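Long-range contact in cytochrome P450 (CYP102L1) (Mycobacterium phage Adler, PDB 6N6Q), which is a viral cytochrome P450 that binds haem and probably acts as a haem-thiolate monooxygenase: residues Leu88-Tyr100 and Asn267-Gly279. Numbering follows the deposited sequence.
With HEM (protoporphyrin IX containing Fe), chain E.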
loop_
_atom_site.group_PDB
_atom_site.type_symbol
_atom_site.label_atom_id
_atom_site.label_comp_id
_atom_site.label_asym_id
_atom_site.label_seq_id
_atom_site.Cartn_x
_atom_site.Cartn_y
_atom_site.Cartn_z
ATOM N N LEU A 88 8.347 -11.634 5.810
ATOM C CA LEU A 88 8.650 -10.250 6.138
ATOM C C LEU A 88 8.913 -10.036 7.623
ATOM O O LEU A 88 9.350 -8.945 8.005
ATOM C CB LEU A 88 7.512 -9.336 5.681
ATOM C CG LEU A 88 7.393 -9.121 4.172
ATOM C CD1 LEU A 88 6.263 -8.155 3.860
ATOM C CD2 LEU A 88 8.710 -8.617 3.600
ATOM N N ARG A 89 8.660 -11.042 8.466
ATOM C CA ARG A 89 8.980 -10.919 9.882
ATOM C C ARG A 89 10.479 -10.801 10.120
ATOM O O ARG A 89 10.894 -10.297 11.168
ATOM C CB ARG A 89 8.418 -12.112 10.658
ATOM C CG ARG A 89 6.898 -12.195 10.648
ATOM C CD ARG A 89 6.408 -13.419 11.401
ATOM N NE ARG A 89 6.834 -13.411 12.797
ATOM C CZ ARG A 89 6.114 -12.912 13.796
ATOM N NH1 ARG A 89 4.923 -12.379 13.557
ATOM N NH2 ARG A 89 6.581 -12.950 15.036
ATOM N N SER A 90 11.302 -11.250 9.169
ATOM C CA SER A 90 12.741 -11.051 9.275
ATOM C C SER A 90 13.121 -9.580 9.186
ATOM O O SER A 90 14.221 -9.209 9.611
ATOM C CB SER A 90 13.465 -11.845 8.186
ATOM O OG SER A 90 13.292 -13.239 8.373
ATOM N N VAL A 91 12.241 -8.740 8.647
ATOM C CA VAL A 91 12.479 -7.304 8.528
ATOM C C VAL A 91 11.647 -6.523 9.544
ATOM O O VAL A 91 12.189 -5.765 10.348
ATOM C CB VAL A 91 12.204 -6.814 7.088
ATOM C CG1 VAL A 91 12.386 -5.308 6.994
ATOM C CG2 VAL A 91 13.107 -7.534 6.101
ATOM N N ALA A 92 10.329 -6.710 9.528
ATOM C CA ALA A 92 9.418 -5.930 10.355
ATOM C C ALA A 92 9.086 -6.592 11.689
ATOM O O ALA A 92 8.378 -5.983 12.498
ATOM C CB ALA A 92 8.124 -5.650 9.586
ATOM N N GLY A 93 9.565 -7.812 11.929
ATOM C CA GLY A 93 9.366 -8.466 13.215
ATOM C C GLY A 93 7.901 -8.590 13.582
ATOM O O GLY A 93 7.057 -8.990 12.772
ATOM N N ASP A 94 7.589 -8.239 14.828
ATOM C CA ASP A 94 6.212 -8.264 15.318
ATOM C C ASP A 94 5.521 -6.914 15.171
ATOM O O ASP A 94 4.754 -6.501 16.047
ATOM C CB ASP A 94 6.179 -8.740 16.767
ATOM C CG ASP A 94 6.966 -7.840 17.705
ATOM O OD1 ASP A 94 7.725 -6.974 17.219
ATOM O OD2 ASP A 94 6.820 -8.000 18.936
ATOM N N GLY A 95 5.783 -6.203 14.078
ATOM C CA GLY A 95 5.049 -4.990 13.787
ATOM C C GLY A 95 3.600 -5.285 13.449
ATOM O O GLY A 95 3.203 -6.427 13.219
ATOM N N MET A 96 2.796 -4.217 13.406
ATOM C CA MET A 96 1.356 -4.376 13.219
ATOM C C MET A 96 1.019 -5.156 11.954
ATOM O O MET A 96 -0.023 -5.817 11.895
ATOM C CB MET A 96 0.670 -3.009 13.180
ATOM C CG MET A 96 0.488 -2.358 14.541
ATOM S SD MET A 96 -0.580 -0.905 14.485
ATOM C CE MET A 96 -2.084 -1.624 13.829
ATOM N N PHE A 97 1.883 -5.104 10.941
ATOM C CA PHE A 97 1.553 -5.724 9.665
ATOM C C PHE A 97 1.900 -7.211 9.655
ATOM O O PHE A 97 1.175 -8.015 9.057
ATOM C CB PHE A 97 2.275 -4.985 8.535
ATOM C CG PHE A 97 1.754 -5.302 7.161
ATOM C CD1 PHE A 97 0.398 -5.255 6.884
ATOM C CD2 PHE A 97 2.631 -5.616 6.137
ATOM C CE1 PHE A 97 -0.076 -5.536 5.614
ATOM C CE2 PHE A 97 2.162 -5.897 4.865
ATOM C CZ PHE A 97 0.809 -5.859 4.605
ATOM N N THR A 98 2.984 -7.596 10.325
ATOM C CA THR A 98 3.480 -8.964 10.278
ATOM C C THR A 98 3.292 -9.728 11.584
ATOM O O THR A 98 3.706 -10.888 11.667
ATOM C CB THR A 98 4.964 -8.970 9.891
ATOM O OG1 THR A 98 5.693 -8.092 10.760
ATOM C CG2 THR A 98 5.139 -8.514 8.448
ATOM N N ALA A 99 2.682 -9.121 12.597
ATOM C CA ALA A 99 2.497 -9.807 13.867
ATOM C C ALA A 99 1.339 -10.794 13.787
ATOM O O ALA A 99 0.363 -10.586 13.062
ATOM C CB ALA A 99 2.245 -8.805 14.994
ATOM N N TYR A 100 1.463 -11.883 14.540
ATOM C CA TYR A 100 0.362 -12.824 14.659
ATOM C C TYR A 100 -0.753 -12.219 15.508
ATOM O O TYR A 100 -0.551 -11.262 16.261
ATOM C CB TYR A 100 0.835 -14.141 15.276
ATOM C CG TYR A 100 1.952 -14.816 14.512
ATOM C CD1 TYR A 100 1.738 -15.332 13.240
ATOM C CD2 TYR A 100 3.217 -14.950 15.068
ATOM C CE1 TYR A 100 2.755 -15.953 12.540
ATOM C CE2 TYR A 100 4.239 -15.571 14.378
ATOM C CZ TYR A 100 4.004 -16.069 13.114
ATOM O OH TYR A 100 5.022 -16.686 12.423
ATOM N N ASN A 267 9.931 -2.912 19.584
ATOM C CA ASN A 267 8.682 -2.914 18.833
ATOM C C ASN A 267 8.434 -1.567 18.163
ATOM O O ASN A 267 7.893 -1.513 17.052
ATOM C CB ASN A 267 7.516 -3.283 19.750
ATOM C CG ASN A 267 6.226 -3.496 18.988
ATOM O OD1 ASN A 267 5.443 -2.564 18.796
ATOM N ND2 ASN A 267 5.996 -4.727 18.547
ATOM N N ILE A 268 8.815 -0.471 18.825
ATOM C CA ILE A 268 8.687 0.850 18.212
ATOM C C ILE A 268 9.495 0.911 16.923
ATOM O O ILE A 268 9.023 1.406 15.893
ATOM C CB ILE A 268 9.120 1.949 19.201
ATOM C CG1 ILE A 268 8.167 2.001 20.396
ATOM C CG2 ILE A 268 9.172 3.304 18.508
ATOM C CD1 ILE A 268 8.549 3.035 21.431
ATOM N N GLY A 269 10.727 0.397 16.961
ATOM C CA GLY A 269 11.521 0.309 15.748
ATOM C C GLY A 269 10.876 -0.550 14.680
ATOM O O GLY A 269 11.074 -0.316 13.486
ATOM N N ASN A 270 10.091 -1.552 15.090
ATOM C CA ASN A 270 9.381 -2.378 14.120
ATOM C C ASN A 270 8.229 -1.614 13.480
ATOM O O ASN A 270 7.973 -1.759 12.280
ATOM C CB ASN A 270 8.873 -3.657 14.783
ATOM C CG ASN A 270 9.987 -4.637 15.089
ATOM O OD1 ASN A 270 11.074 -4.554 14.520
ATOM N ND2 ASN A 270 9.718 -5.579 15.985
ATOM N N GLN A 271 7.522 -0.795 14.264
ATOM C CA GLN A 271 6.417 -0.023 13.705
ATOM C C GLN A 271 6.916 1.000 12.693
ATOM O O GLN A 271 6.288 1.202 11.647
ATOM C CB GLN A 271 5.632 0.666 14.821
ATOM C CG GLN A 271 5.182 -0.248 15.953
ATOM C CD GLN A 271 4.193 -1.312 15.512
ATOM O OE1 GLN A 271 3.669 -1.273 14.398
ATOM N NE2 GLN A 271 3.935 -2.273 16.391
ATOM N N ILE A 272 8.043 1.652 12.986
ATOM C CA ILE A 272 8.633 2.590 12.035
ATOM C C ILE A 272 8.965 1.878 10.730
ATOM O O ILE A 272 8.641 2.360 9.637
ATOM C CB ILE A 272 9.877 3.261 12.644
ATOM C CG1 ILE A 272 9.478 4.167 13.812
ATOM C CG2 ILE A 272 10.639 4.041 11.581
ATOM C CD1 ILE A 272 10.658 4.743 14.568
ATOM N N LEU A 273 9.616 0.715 10.826
ATOM C CA LEU A 273 9.893 -0.077 9.633
ATOM C C LEU A 273 8.605 -0.511 8.952
ATOM O O LEU A 273 8.530 -0.555 7.719
ATOM C CB LEU A 273 10.740 -1.298 9.992
ATOM C CG LEU A 273 12.207 -1.062 10.349
ATOM C CD1 LEU A 273 12.898 -2.390 10.617
ATOM C CD2 LEU A 273 12.910 -0.303 9.236
ATOM N N THR A 274 7.576 -0.831 9.741
ATOM C CA THR A 274 6.303 -1.259 9.170
ATOM C C THR A 274 5.662 -0.142 8.356
ATOM O O THR A 274 5.327 -0.328 7.182
ATOM C CB THR A 274 5.358 -1.719 10.281
ATOM O OG1 THR A 274 5.912 -2.864 10.942
ATOM C CG2 THR A 274 3.995 -2.070 9.703
ATOM N N PHE A 275 5.488 1.032 8.968
ATOM C CA PHE A 275 4.869 2.149 8.263
ATOM C C PHE A 275 5.673 2.545 7.034
ATOM O O PHE A 275 5.103 3.010 6.040
ATOM C CB PHE A 275 4.713 3.348 9.202
ATOM C CG PHE A 275 3.868 3.071 10.416
ATOM C CD1 PHE A 275 3.017 1.978 10.459
ATOM C CD2 PHE A 275 3.922 3.913 11.515
ATOM C CE1 PHE A 275 2.240 1.726 11.575
ATOM C CE2 PHE A 275 3.146 3.670 12.633
ATOM C CZ PHE A 275 2.305 2.574 12.663
ATOM N N LEU A 276 6.994 2.356 7.075
ATOM C CA LEU A 276 7.827 2.709 5.933
ATOM C C LEU A 276 7.585 1.774 4.755
ATOM O O LEU A 276 7.431 2.227 3.618
ATOM C CB LEU A 276 9.304 2.699 6.326
ATOM C CG LEU A 276 9.832 3.972 6.987
ATOM C CD1 LEU A 276 11.351 3.947 7.050
ATOM C CD2 LEU A 276 9.335 5.201 6.243
ATOM N N VAL A 277 7.552 0.467 5.001
ATOM C CA VAL A 277 7.453 -0.482 3.895
ATOM C C VAL A 277 6.000 -0.783 3.538
ATOM O O VAL A 277 5.667 -0.926 2.359
ATOM C CB VAL A 277 8.242 -1.769 4.220
ATOM C CG1 VAL A 277 7.637 -2.507 5.403
ATOM C CG2 VAL A 277 8.311 -2.670 2.997
ATOM N N ALA A 278 5.109 -0.863 4.528
ATOM C CA ALA A 278 3.715 -1.182 4.249
ATOM C C ALA A 278 2.932 0.009 3.714
ATOM O O ALA A 278 1.889 -0.187 3.079
ATOM C CB ALA A 278 3.031 -1.718 5.508
ATOM N N GLY A 279 3.405 1.229 3.946
ATOM C CA GLY A 279 2.671 2.403 3.524
ATOM C C GLY A 279 3.208 3.064 2.271
ATOM O O GLY A 279 2.452 3.680 1.515
HETATM C CHA HEM E . -2.893 -3.348 6.394
HETATM C CHB HEM E . -3.596 -2.028 1.769
HETATM C CHC HEM E . -1.512 2.272 2.682
HETATM C CHD HEM E . -0.166 0.636 7.056
HETATM C C1A HEM E . -3.297 -3.371 5.073
HETATM C C2A HEM E . -4.036 -4.427 4.404
HETATM C C3A HEM E . -4.226 -4.062 3.135
HETATM C C4A HEM E . -3.620 -2.759 2.940
HETATM C CMA HEM E . -4.964 -4.892 2.065
HETATM C CAA HEM E . -4.517 -5.752 5.033
HETATM C CBA HEM E . -3.385 -6.772 4.939
HETATM C CGA HEM E . -3.859 -8.135 5.373
HETATM O O1A HEM E . -5.081 -8.306 5.622
HETATM O O2A HEM E . -3.008 -9.057 5.469
HETATM C C1B HEM E . -3.147 -0.728 1.628
HETATM C C2B HEM E . -3.326 0.110 0.459
HETATM C C3B HEM E . -2.750 1.304 0.707
HETATM C C4B HEM E . -2.188 1.249 2.045
HETATM C CMB HEM E . -4.067 -0.362 -0.814
HETATM C CAB HEM E . -2.643 2.565 -0.190
HETATM C CBB HEM E . -3.112 2.664 -1.440
HETATM C C1C HEM E . -0.983 2.232 3.957
HETATM C C2C HEM E . -0.341 3.322 4.662
HETATM C C3C HEM E . 0.036 2.888 5.866
HETATM C C4C HEM E . -0.355 1.488 5.982
HETATM C CMC HEM E . -0.115 4.753 4.125
HETATM C CAC HEM E . 0.760 3.784 6.901
HETATM C CBC HEM E . 1.107 3.356 8.118
HETATM C C1D HEM E . -0.790 -0.579 7.270
HETATM C C2D HEM E . -0.689 -1.402 8.461
HETATM C C3D HEM E . -1.439 -2.496 8.279
HETATM C C4D HEM E . -2.049 -2.414 6.966
HETATM C CMD HEM E . 0.144 -1.073 9.720
HETATM C CAD HEM E . -1.628 -3.649 9.292
HETATM C CBD HEM E . -2.731 -3.296 10.285
HETATM C CGD HEM E . -2.983 -4.458 11.214
HETATM O O1D HEM E . -3.378 -4.215 12.385
HETATM O O2D HEM E . -2.783 -5.627 10.792
HETATM N NA HEM E . -3.062 -2.374 4.143
HETATM N NB HEM E . -2.451 -0.001 2.571
HETATM N NC HEM E . -0.972 1.134 4.795
HETATM N ND HEM E . -1.629 -1.231 6.383
HETATM FE FE HEM E . -1.905 -0.667 4.420
HETATM O O HOH W 1 2.490 -4.992 16.604
#
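Phe-97 lies with one ring face over the methyl of Ala-278, a CH-pi contact with CB 4.2 Å from the ring centroid. CG of Phe-97 is anti to the backbone N (chi1 -165°), which carries the ring out to the porphyrin, where CD1 comes 3.5 Å from haem CAD near the ring plane. Thr-274 CG2 packs on Phe-97 CB. Its OG1 turns back to the helix and donates to Asn-270 O, from the opposite face to the backbone N of Thr-274. Gly-95 CA passes 3.7 Å from Thr-274 OG1.

The Asp-94 side of the turn is held by side-chain amides. Asn-270 ND2 donates to Asp-94 OD1 (2.7 Å). Asp-94 OD2 is bound by Asn-105, and Asn-270 OD1 by Arg-225. The chain of Gln-271 is bent at chi2 (-64°), which brings its amide to the turn. OE1 accepts from Met-96 N at 3.2 Å in a fairly straight bond (160°). NE2 donates to Asn-267 OD1 and to a water that donates to Asp-94 O.

Helix 265-296 matches the long distal helix of P450s, and the turn after helix 89-92 fits the B-C region. The rings of Phe-97 and Phe-275 and the Thr-274 methyl meet the porphyrin edge, with backbone carbonyls of Met-96 and Ala-278 also close. Away from the haem, Arg-225 would polarise the Asn-270 amide, and Asp-94 is probably kept charged, fixing the turn against the helix.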